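Local structure of metallo-beta-lactamase family protein (Thermus thermophilus, 2ZO4) at residues T21-Y25 with V36-L40; P149-G153 with R164-T168; F117-G121 with P310-Y314. The protein is a metallo-beta-lactamase superfamily protein that binds two zinc ions and probably acts as a hydrolase, although its natural substrate is not established. Residues are numbered along the deposited sequence.

Contact 1: T21-Y25 with V36-L40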
ATOM      1  N   THR A  21      10.280   8.923  -0.138  1.00 19.69           N
ATOM      2  CA  THR A  21      10.573   8.501   1.229  1.00 18.55           C
ATOM      3  C   THR A  21       9.458   7.619   1.782  1.00 17.53           C
ATOM      4  O   THR A  21       8.275   7.957   1.687  1.00 17.41           O
ATOM      5  CB  THR A  21      10.781   9.719   2.170  1.00 18.68           C
ATOM      6  OG1 THR A  21      11.717  10.629   1.579  1.00 19.66           O
ATOM      7  CG2 THR A  21      11.309   9.282   3.536  1.00 18.54           C
ATOM      8  N   VAL A  22       9.850   6.485   2.357  1.00 16.42           N
ATOM      9  CA  VAL A  22       8.921   5.613   3.063  1.00 15.25           C
ATOM     10  C   VAL A  22       9.144   5.739   4.570  1.00 14.49           C
ATOM     11  O   VAL A  22      10.280   5.902   5.024  1.00 14.33           O
ATOM     12  CB  VAL A  22       9.025   4.134   2.579  1.00 15.28           C
ATOM     13  CG1 VAL A  22      10.359   3.486   3.000  1.00 14.95           C
ATOM     14  CG2 VAL A  22       7.828   3.310   3.067  1.00 15.12           C
ATOM     15  N   ASN A  23       8.048   5.692   5.326  1.00 13.53           N
ATOM     16  CA  ASN A  23       8.094   5.711   6.786  1.00 12.55           C
ATOM     17  C   ASN A  23       7.964   4.313   7.378  1.00 12.34           C
ATOM     18  O   ASN A  23       6.919   3.660   7.242  1.00 12.03           O
ATOM     19  CB  ASN A  23       6.984   6.602   7.352  1.00 12.28           C
ATOM     20  CG  ASN A  23       7.131   8.050   6.951  1.00 11.72           C
ATOM     21  OD1 ASN A  23       8.244   8.563   6.833  1.00 11.66           O
ATOM     22  ND2 ASN A  23       6.006   8.723   6.738  1.00  9.91           N
ATOM     23  N   LEU A  24       9.032   3.865   8.024  1.00 11.89           N
ATOM     24  CA  LEU A  24       9.024   2.623   8.786  1.00 11.69           C
ATOM     25  C   LEU A  24       8.869   2.963  10.261  1.00 11.66           C
ATOM     26  O   LEU A  24       9.160   4.089  10.680  1.00 11.37           O
ATOM     27  CB  LEU A  24      10.321   1.842   8.569  1.00 11.65           C
ATOM     28  CG  LEU A  24      10.911   1.710   7.160  1.00 11.58           C
ATOM     29  CD1 LEU A  24      12.098   0.763   7.197  1.00 11.88           C
ATOM     30  CD2 LEU A  24       9.870   1.233   6.150  1.00 12.35           C
ATOM     31  N   TYR A  25       8.408   1.993  11.044  1.00 11.62           N
ATOM     32  CA  TYR A  25       8.196   2.203  12.473  1.00 11.76           C
ATOM     33  C   TYR A  25       8.841   1.093  13.294  1.00 12.16           C
ATOM     34  O   TYR A  25       8.535  -0.088  13.112  1.00 12.22           O
ATOM     35  CB  TYR A  25       6.697   2.380  12.778  1.00 11.40           C
ATOM     36  CG  TYR A  25       6.138   3.593  12.066  1.00 10.62           C
ATOM     37  CD1 TYR A  25       6.237   4.861  12.634  1.00  9.84           C
ATOM     38  CD2 TYR A  25       5.563   3.481  10.798  1.00 10.46           C
ATOM     39  CE1 TYR A  25       5.760   5.987  11.970  1.00  9.01           C
ATOM     40  CE2 TYR A  25       5.084   4.603  10.126  1.00  9.99           C
ATOM     41  CZ  TYR A  25       5.189   5.852  10.724  1.00  9.89           C
ATOM     42  OH  TYR A  25       4.719   6.967  10.069  1.00 10.12           O
ATOM     43  N   VAL A  36       7.739  -2.262  11.651  1.00 11.47           N
ATOM     44  CA  VAL A  36       6.573  -2.126  10.794  1.00 11.25           C
ATOM     45  C   VAL A  36       7.089  -1.615   9.446  1.00 11.09           C
ATOM     46  O   VAL A  36       7.555  -0.474   9.346  1.00 10.32           O
ATOM     47  CB  VAL A  36       5.509  -1.171  11.395  1.00 11.18           C
ATOM     48  CG1 VAL A  36       4.337  -0.993  10.443  1.00 11.05           C
ATOM     49  CG2 VAL A  36       5.023  -1.690  12.745  1.00 11.69           C
ATOM     50  N   ASP A  37       7.021  -2.486   8.435  1.00 11.02           N
ATOM     51  CA  ASP A  37       7.556  -2.242   7.082  1.00 11.17           C
ATOM     52  C   ASP A  37       9.095  -2.197   7.041  1.00 11.38           C
ATOM     53  O   ASP A  37       9.743  -2.044   8.080  1.00 11.10           O
ATOM     54  CB  ASP A  37       6.887  -1.024   6.425  1.00 11.09           C
ATOM     55  CG  ASP A  37       5.394  -1.238   6.198  1.00 11.35           C
ATOM     56  OD1 ASP A  37       4.965  -2.413   6.142  1.00 10.97           O
ATOM     57  OD2 ASP A  37       4.648  -0.241   6.074  1.00 11.98           O
ATOM     58  N   THR A  38       9.672  -2.363   5.849  1.00 11.40           N
ATOM     59  CA  THR A  38      11.093  -2.727   5.734  1.00 11.84           C
ATOM     60  C   THR A  38      11.890  -2.019   4.637  1.00 12.24           C
ATOM     61  O   THR A  38      13.071  -2.316   4.458  1.00 12.59           O
ATOM     62  CB  THR A  38      11.272  -4.251   5.479  1.00 11.66           C
ATOM     63  OG1 THR A  38      10.644  -4.610   4.241  1.00 11.62           O
ATOM     64  CG2 THR A  38      10.691  -5.073   6.606  1.00 11.45           C
ATOM     65  N   ALA A  39      11.258  -1.097   3.913  1.00 12.57           N
ATOM     66  CA  ALA A  39      11.847  -0.511   2.701  1.00 13.06           C
ATOM     67  C   ALA A  39      12.230  -1.601   1.692  1.00 13.45           C
ATOM     68  O   ALA A  39      11.511  -2.592   1.545  1.00 13.38           O
ATOM     69  CB  ALA A  39      13.040   0.395   3.040  1.00 12.88           C
ATOM     70  N   LEU A  40      13.360  -1.432   1.010  1.00 13.80           N
ATOM     71  CA  LEU A  40      13.736  -2.336  -0.085  1.00 14.35           C
ATOM     72  C   LEU A  40      15.244  -2.357  -0.335  1.00 14.69           C
ATOM     73  O   LEU A  40      15.992  -1.567   0.246  1.00 14.62           O
ATOM     74  CB  LEU A  40      12.973  -1.977  -1.373  1.00 14.12           C
ATOM     75  CG  LEU A  40      13.388  -0.765  -2.217  1.00 14.54           C
ATOM     76  CD1 LEU A  40      12.546  -0.715  -3.481  1.00 13.76           C
ATOM     77  CD2 LEU A  40      13.284   0.553  -1.447  1.00 14.89           C
TER
HETATM   78  O   HOH W   1       4.625   2.108   7.417  1.00  9.84           O

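Contact 2: P149-G153 with R164-T168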
ATOM      1  N   PRO A 149       0.232 -15.495   8.028  1.00 13.70           N
ATOM      2  CA  PRO A 149      -0.963 -14.728   7.667  1.00 13.41           C
ATOM      3  C   PRO A 149      -1.655 -14.049   8.849  1.00 13.43           C
ATOM      4  O   PRO A 149      -2.002 -14.705   9.839  1.00 13.50           O
ATOM      5  CB  PRO A 149      -1.882 -15.775   7.026  1.00 13.49           C
ATOM      6  CG  PRO A 149      -1.461 -17.075   7.623  1.00 13.53           C
ATOM      7  CD  PRO A 149       0.013 -16.952   7.907  1.00 13.74           C
ATOM      8  N   LEU A 150      -1.842 -12.735   8.729  1.00 12.92           N
ATOM      9  CA  LEU A 150      -2.609 -11.964   9.698  1.00 12.60           C
ATOM     10  C   LEU A 150      -4.085 -11.957   9.327  1.00 12.58           C
ATOM     11  O   LEU A 150      -4.441 -12.104   8.163  1.00 11.92           O
ATOM     12  CB  LEU A 150      -2.087 -10.525   9.796  1.00 12.37           C
ATOM     13  CG  LEU A 150      -0.658 -10.321  10.312  1.00 12.19           C
ATOM     14  CD1 LEU A 150      -0.213  -8.875  10.103  1.00 12.04           C
ATOM     15  CD2 LEU A 150      -0.540 -10.716  11.770  1.00 10.35           C
ATOM     16  N   ARG A 151      -4.932 -11.771  10.332  1.00 12.81           N
ATOM     17  CA  ARG A 151      -6.375 -11.780  10.157  1.00 13.21           C
ATOM     18  C   ARG A 151      -6.944 -10.465  10.693  1.00 13.08           C
ATOM     19  O   ARG A 151      -6.417  -9.908  11.656  1.00 12.56           O
ATOM     20  CB  ARG A 151      -6.961 -12.958  10.936  1.00 13.60           C
ATOM     21  CG  ARG A 151      -8.180 -13.583  10.309  1.00 15.09           C
ATOM     22  CD  ARG A 151      -8.513 -14.923  10.958  1.00 16.93           C
ATOM     23  NE  ARG A 151      -7.611 -15.999  10.541  1.00 17.45           N
ATOM     24  CZ  ARG A 151      -7.947 -17.289  10.515  1.00 18.08           C
ATOM     25  NH1 ARG A 151      -9.165 -17.673  10.874  1.00 17.89           N
ATOM     26  NH2 ARG A 151      -7.064 -18.198  10.128  1.00 17.67           N
ATOM     27  N   ASP A 152      -8.015  -9.974  10.073  1.00 13.09           N
ATOM     28  CA  ASP A 152      -8.675  -8.758  10.546  1.00 13.16           C
ATOM     29  C   ASP A 152      -9.141  -8.934  11.990  1.00 13.19           C
ATOM     30  O   ASP A 152      -9.693  -9.977  12.346  1.00 12.95           O
ATOM     31  CB  ASP A 152      -9.860  -8.393   9.644  1.00 13.26           C
ATOM     32  CG  ASP A 152     -10.435  -7.012   9.953  1.00 14.00           C
ATOM     33  OD1 ASP A 152      -9.652  -6.064  10.174  1.00 13.72           O
ATOM     34  OD2 ASP A 152     -11.679  -6.871   9.969  1.00 15.24           O
ATOM     35  N   GLY A 153      -8.896  -7.921  12.819  1.00 13.19           N
ATOM     36  CA  GLY A 153      -9.355  -7.929  14.210  1.00 13.17           C
ATOM     37  C   GLY A 153      -8.497  -8.717  15.186  1.00 13.41           C
ATOM     38  O   GLY A 153      -8.794  -8.761  16.381  1.00 13.16           O
ATOM     39  N   ARG A 164      -3.811  -3.826  17.195  1.00 13.10           N
ATOM     40  CA  ARG A 164      -4.973  -4.416  16.546  1.00 11.99           C
ATOM     41  C   ARG A 164      -4.782  -4.385  15.036  1.00 11.21           C
ATOM     42  O   ARG A 164      -4.522  -3.325  14.460  1.00 10.87           O
ATOM     43  CB  ARG A 164      -6.252  -3.664  16.932  1.00 11.71           C
ATOM     44  CG  ARG A 164      -7.544  -4.275  16.376  1.00 12.05           C
ATOM     45  CD  ARG A 164      -7.944  -5.554  17.115  1.00 12.65           C
ATOM     46  NE  ARG A 164      -8.266  -5.281  18.517  1.00 13.33           N
ATOM     47  CZ  ARG A 164      -8.518  -6.209  19.438  1.00 13.51           C
ATOM     48  NH1 ARG A 164      -8.494  -7.500  19.127  1.00 12.45           N
ATOM     49  NH2 ARG A 164      -8.795  -5.838  20.683  1.00 13.08           N
ATOM     50  N   VAL A 165      -4.915  -5.546  14.402  1.00 10.39           N
ATOM     51  CA  VAL A 165      -4.814  -5.647  12.947  1.00  9.74           C
ATOM     52  C   VAL A 165      -6.117  -5.197  12.284  1.00  9.69           C
ATOM     53  O   VAL A 165      -7.187  -5.770  12.523  1.00  9.20           O
ATOM     54  CB  VAL A 165      -4.428  -7.080  12.492  1.00 10.01           C
ATOM     55  CG1 VAL A 165      -4.308  -7.161  10.957  1.00  9.45           C
ATOM     56  CG2 VAL A 165      -3.118  -7.500  13.138  1.00  9.41           C
ATOM     57  N   LEU A 166      -6.020  -4.158  11.458  1.00  9.50           N
ATOM     58  CA  LEU A 166      -7.180  -3.646  10.734  1.00  9.53           C
ATOM     59  C   LEU A 166      -6.997  -3.850   9.245  1.00  9.29           C
ATOM     60  O   LEU A 166      -6.214  -3.146   8.610  1.00  9.24           O
ATOM     61  CB  LEU A 166      -7.408  -2.161  11.026  1.00  9.34           C
ATOM     62  CG  LEU A 166      -7.428  -1.647  12.466  1.00 10.17           C
ATOM     63  CD1 LEU A 166      -7.554  -0.138  12.438  1.00 10.25           C
ATOM     64  CD2 LEU A 166      -8.563  -2.274  13.285  1.00 11.50           C
ATOM     65  N   TRP A 167      -7.714  -4.829   8.699  1.00  9.48           N
ATOM     66  CA  TRP A 167      -7.722  -5.079   7.267  1.00  9.56           C
ATOM     67  C   TRP A 167      -8.372  -3.890   6.578  1.00  9.53           C
ATOM     68  O   TRP A 167      -9.537  -3.557   6.837  1.00  9.22           O
ATOM     69  CB  TRP A 167      -8.467  -6.377   6.947  1.00 10.04           C
ATOM     70  CG  TRP A 167      -8.524  -6.743   5.486  1.00 10.47           C
ATOM     71  CD1 TRP A 167      -7.529  -6.597   4.558  1.00 10.97           C
ATOM     72  CD2 TRP A 167      -9.627  -7.346   4.798  1.00 10.84           C
ATOM     73  NE1 TRP A 167      -7.951  -7.063   3.332  1.00 10.54           N
ATOM     74  CE2 TRP A 167      -9.234  -7.529   3.451  1.00 11.23           C
ATOM     75  CE3 TRP A 167     -10.912  -7.752   5.190  1.00 11.64           C
ATOM     76  CZ2 TRP A 167     -10.081  -8.098   2.491  1.00 11.36           C
ATOM     77  CZ3 TRP A 167     -11.760  -8.314   4.230  1.00 11.37           C
ATOM     78  CH2 TRP A 167     -11.338  -8.480   2.898  1.00 11.56           C
ATOM     79  N   THR A 168      -7.587  -3.234   5.731  1.00  9.19           N
ATOM     80  CA  THR A 168      -8.011  -2.024   5.033  1.00  8.99           C
ATOM     81  C   THR A 168      -7.697  -2.144   3.534  1.00  9.09           C
ATOM     82  O   THR A 168      -6.773  -1.488   3.032  1.00  9.31           O
ATOM     83  CB  THR A 168      -7.343  -0.767   5.637  1.00  9.23           C
ATOM     84  OG1 THR A 168      -6.008  -1.087   6.052  1.00  9.23           O
ATOM     85  CG2 THR A 168      -8.139  -0.258   6.850  1.00  8.71           C
TER

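Contact 3: F117-G121 with P310-Y314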
ATOM      1  N   PHE A 117      -2.615  -3.835 -19.680  1.00 25.46           N
ATOM      2  CA  PHE A 117      -2.103  -2.599 -20.267  1.00 25.48           C
ATOM      3  C   PHE A 117      -2.527  -2.479 -21.731  1.00 25.28           C
ATOM      4  O   PHE A 117      -3.102  -1.468 -22.138  1.00 25.31           O
ATOM      5  CB  PHE A 117      -0.572  -2.527 -20.156  1.00 25.53           C
ATOM      6  CG  PHE A 117      -0.069  -2.197 -18.776  1.00 25.74           C
ATOM      7  CD1 PHE A 117      -0.209  -0.915 -18.253  1.00 25.72           C
ATOM      8  CD2 PHE A 117       0.575  -3.161 -18.011  1.00 26.20           C
ATOM      9  CE1 PHE A 117       0.265  -0.604 -16.984  1.00 26.22           C
ATOM     10  CE2 PHE A 117       1.052  -2.865 -16.736  1.00 26.48           C
ATOM     11  CZ  PHE A 117       0.897  -1.584 -16.220  1.00 26.33           C
ATOM     12  N   LEU A 118      -2.259  -3.535 -22.499  1.00 25.16           N
ATOM     13  CA  LEU A 118      -2.468  -3.555 -23.950  1.00 25.01           C
ATOM     14  C   LEU A 118      -3.935  -3.437 -24.366  1.00 24.72           C
ATOM     15  O   LEU A 118      -4.259  -2.695 -25.295  1.00 24.64           O
ATOM     16  CB  LEU A 118      -1.865  -4.830 -24.549  1.00 25.12           C
ATOM     17  N   ASP A 119      -4.805  -4.176 -23.683  1.00 24.31           N
ATOM     18  CA  ASP A 119      -6.245  -4.142 -23.949  1.00 23.91           C
ATOM     19  C   ASP A 119      -6.861  -2.786 -23.635  1.00 23.60           C
ATOM     20  O   ASP A 119      -7.885  -2.415 -24.215  1.00 23.48           O
ATOM     21  CB  ASP A 119      -6.966  -5.229 -23.152  1.00 23.89           C
ATOM     22  CG  ASP A 119      -6.611  -6.628 -23.617  1.00 24.43           C
ATOM     23  OD1 ASP A 119      -6.194  -6.792 -24.784  1.00 24.67           O
ATOM     24  OD2 ASP A 119      -6.759  -7.572 -22.814  1.00 24.95           O
ATOM     25  N   HIS A 120      -6.233  -2.057 -22.715  1.00 23.26           N
ATOM     26  CA  HIS A 120      -6.697  -0.733 -22.317  1.00 23.02           C
ATOM     27  C   HIS A 120      -5.887   0.402 -22.960  1.00 23.35           C
ATOM     28  O   HIS A 120      -5.803   1.506 -22.418  1.00 23.11           O
ATOM     29  CB  HIS A 120      -6.743  -0.619 -20.790  1.00 22.61           C
ATOM     30  CG  HIS A 120      -7.817  -1.451 -20.160  1.00 21.38           C
ATOM     31  ND1 HIS A 120      -9.141  -1.068 -20.145  1.00 20.00           N
ATOM     32  CD2 HIS A 120      -7.763  -2.647 -19.526  1.00 19.86           C
ATOM     33  CE1 HIS A 120      -9.857  -1.993 -19.528  1.00 20.00           C
ATOM     34  NE2 HIS A 120      -9.043  -2.962 -19.146  1.00 20.21           N
ATOM     35  N   GLY A 121      -5.293   0.112 -24.117  1.00 24.04           N
ATOM     36  CA  GLY A 121      -4.742   1.141 -25.002  1.00 24.72           C
ATOM     37  C   GLY A 121      -3.325   1.622 -24.755  1.00 25.46           C
ATOM     38  O   GLY A 121      -2.915   2.639 -25.323  1.00 25.34           O
ATOM     39  N   PRO A 310     -12.837  -5.884 -26.179  1.00 15.55           N
ATOM     40  CA  PRO A 310     -11.511  -5.267 -26.327  1.00 15.92           C
ATOM     41  C   PRO A 310     -11.069  -5.095 -27.790  1.00 16.20           C
ATOM     42  O   PRO A 310     -11.572  -5.809 -28.661  1.00 16.54           O
ATOM     43  CB  PRO A 310     -10.586  -6.243 -25.590  1.00 15.85           C
ATOM     44  CG  PRO A 310     -11.296  -7.545 -25.631  1.00 15.79           C
ATOM     45  CD  PRO A 310     -12.752  -7.211 -25.541  1.00 15.59           C
ATOM     46  N   PRO A 311     -10.157  -4.136 -28.071  1.00 16.50           N
ATOM     47  CA  PRO A 311      -9.549  -3.136 -27.177  1.00 16.27           C
ATOM     48  C   PRO A 311     -10.582  -2.245 -26.497  1.00 16.12           C
ATOM     49  O   PRO A 311     -11.443  -1.671 -27.168  1.00 15.90           O
ATOM     50  CB  PRO A 311      -8.677  -2.300 -28.126  1.00 16.48           C
ATOM     51  CG  PRO A 311      -8.386  -3.202 -29.259  1.00 16.33           C
ATOM     52  CD  PRO A 311      -9.622  -4.028 -29.441  1.00 16.41           C
ATOM     53  N   TYR A 312     -10.482  -2.133 -25.174  1.00 15.80           N
ATOM     54  CA  TYR A 312     -11.497  -1.449 -24.382  1.00 15.61           C
ATOM     55  C   TYR A 312     -11.493   0.061 -24.587  1.00 15.36           C
ATOM     56  O   TYR A 312     -10.466   0.722 -24.425  1.00 15.52           O
ATOM     57  CB  TYR A 312     -11.348  -1.777 -22.890  1.00 15.60           C
ATOM     58  CG  TYR A 312     -11.430  -3.252 -22.553  1.00 15.87           C
ATOM     59  CD1 TYR A 312     -10.323  -3.925 -22.050  1.00 15.51           C
ATOM     60  CD2 TYR A 312     -12.614  -3.973 -22.737  1.00 16.35           C
ATOM     61  CE1 TYR A 312     -10.384  -5.273 -21.730  1.00 16.06           C
ATOM     62  CE2 TYR A 312     -12.685  -5.327 -22.423  1.00 16.07           C
ATOM     63  CZ  TYR A 312     -11.563  -5.966 -21.920  1.00 15.92           C
ATOM     64  OH  TYR A 312     -11.608  -7.298 -21.603  1.00 16.53           O
ATOM     65  N   ARG A 313     -12.655   0.587 -24.958  1.00 14.95           N
ATOM     66  CA  ARG A 313     -12.894   2.020 -25.027  1.00 14.94           C
ATOM     67  C   ARG A 313     -14.126   2.287 -24.172  1.00 14.47           C
ATOM     68  O   ARG A 313     -15.182   1.693 -24.396  1.00 14.34           O
ATOM     69  CB  ARG A 313     -13.115   2.485 -26.480  1.00 14.81           C
ATOM     70  CG  ARG A 313     -11.936   2.215 -27.420  1.00 15.39           C
ATOM     71  CD  ARG A 313     -12.046   2.991 -28.747  1.00 16.35           C
ATOM     72  NE  ARG A 313     -11.867   4.436 -28.570  1.00 18.54           N
ATOM     73  CZ  ARG A 313     -10.696   5.071 -28.613  1.00 20.02           C
ATOM     74  NH1 ARG A 313      -9.570   4.401 -28.828  1.00 20.39           N
ATOM     75  NH2 ARG A 313     -10.650   6.386 -28.432  1.00 20.56           N
ATOM     76  N   TYR A 314     -13.973   3.149 -23.172  1.00 14.11           N
ATOM     77  CA  TYR A 314     -15.054   3.464 -22.239  1.00 13.87           C
ATOM     78  C   TYR A 314     -15.852   4.684 -22.701  1.00 14.04           C
ATOM     79  O   TYR A 314     -15.304   5.598 -23.314  1.00 13.85           O
ATOM     80  CB  TYR A 314     -14.497   3.698 -20.828  1.00 13.49           C
ATOM     81  CG  TYR A 314     -14.000   2.448 -20.124  1.00 12.54           C
ATOM     82  CD1 TYR A 314     -14.755   1.854 -19.114  1.00 11.84           C
ATOM     83  CD2 TYR A 314     -12.773   1.868 -20.461  1.00 12.33           C
ATOM     84  CE1 TYR A 314     -14.309   0.709 -18.456  1.00 11.55           C
ATOM     85  CE2 TYR A 314     -12.316   0.716 -19.816  1.00 11.92           C
ATOM     86  CZ  TYR A 314     -13.091   0.146 -18.809  1.00 12.58           C
ATOM     87  OH  TYR A 314     -12.653  -0.986 -18.157  1.00 12.33           O
TER
HETATM   88  O   HOH W   2      -8.010   0.197 -25.764  1.00 23.93           O
HETATM   89  O   HOH W   3      -8.987  -8.481 -22.733  1.00 27.81           O
HETATM   90  O   HOH W   4      -9.589   1.140 -21.854  1.00 11.87           O

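Contact 1: T21-Y25 with V36-L40
The touching parts of T21-Y25 and V36-L40 run at 150° to each other, strand 21-29 pairing here with V36, the last residue of strand 32-36, before the chain leaves it as a loop. Y25 and V36, whose CA atoms lie 4.9 Å apart, form a hydrogen-bonded antiparallel pair: Y25 N donates to V36 O at 3.1 Å, and V36 N to Y25 O at 2.7 Å. Beyond it D37 adopts a positive phi of 69° and the chains diverge, V22 and A39 being 6.8 Å apart at CA. Side chains and water fill the widening gap. L24 CD2 approaches A39 N at 3.5 Å, and V22 CG1 meets A39 CB at 4.1 Å. Water 1 donates to N23 O at 2.8 Å and to D37 OD2 at 2.7 Å. On the face shared by Y25 and V36 the CB atoms are 4.0 Å apart, while the phenol of Y25 leads away to bond A231 O. D37 OD2 also bonds ND1 of H75, a ligand of the second zinc; T21 O does the same for H233, another ligand of that zinc. An acidic residue just past a strand end, holding a metal-binding histidine from its second shell, thus links this sheet of the metallo-beta-lactamase fold to its dinuclear zinc site.

Contact 2: P149-G153 with R164-T168
This is a contact between a loop and a strand, in which the chain leaving one sheet of the fold is fastened to a strand of the other. P149-G153 begins on the outermost strand 148-150 of the six-stranded sheet and runs out into a loop; R164-T168 occupies the end of strand 161-167 in the five-stranded sheet. Their touching parts lie 107° apart, closer to perpendicular than to strand pairing, and three hydrogen bonds hold them. W167 N donates to D152 OD1 at 2.7 Å, so a carboxylate takes the place of a neighbouring strand's carbonyl. One residue on, G153 N donates to V165 O at 2.8 Å. The third bond comes from a side chain: R164 NH1 reaches G153 O at 3.0 Å, with that oxygen near the plane of the guanidinium. G153 has a positive phi of 81°, a conformation readily adopted by glycine. Beneath these polar links V165, the residue most covered here, points toward the loop, its CG1 lying 4.2 Å from L150 CB and 3.5 Å from R151 O. L150 and V165 also share F178 and L156 as neighbours, which extends the apolar packing between the sheets. Both charged side chains have further partners: D152 forms a salt bridge with R220 of helix 210-222, and R164 one with E181, while the W167 ring stacks on H92. The arrangement is a connection between the two sheets of the alpha-beta/beta-alpha sandwich that defines the metallo-beta-lactamase fold, with the passing loop secured to a strand of the second sheet.

Contact 3: F117-G121 with P310-Y314
H120, Y312 and D119 carry most of this contact, which joins the C-terminal end of helix 110-119 to the C-terminal hairpin 305-316. The H120 ring lies in an offset stack with that of Y312, centroids 4.6 Å apart, planes at 29° and H120 CE1 3.2 Å from Y312 CD1. Y314 completes an aromatic cluster, its OH 3.3 Å from H120 CE1 and hydrogen-bonded to E297. D119 contributes through backbone and side chain: Y312 N donates to D119 O at 2.8 Å, D119 CB packs on Y312 CE1 at 3.7 Å, and water 3 joins D119 OD2 (2.4 Å) to Y312 OH (3.1 Å). The D119 carbonyl sits where the helix ends in a Schellman motif, G121 being its C-prime residue. Water 2 bridges D119 O and Y312 O, and water 4 links H120 ND1 to the same Y312 O. Cis peptides precede P310 and P311. With one direct hydrogen bond, bridging waters and stacked rings, the chemistry implies a partly hydrated interface joined by aromatic packing rather than by charge pairing.

In the fold
From the N terminus, contact 1 closes first: a short loop through the hairpin of strands 21-29 and 32-36, ending just before helix 43-55. The chain then passes the first zinc-binding histidines and enters helix 110-119, where contact 3 opens. Within its long loop of 188 residues lies the whole of contact 2, a short excursion through strands 155-158 and 161-167 that ties the six-stranded sheet to the five-stranded one. Contact 3 closes only near the C terminus, bringing the two-stranded sheet 305-308/313-316 against that helix. Contacts 1 and 2 reach the same sheet with centres 19 Å apart; contact 3 lies 35 Å from each, centre to centre.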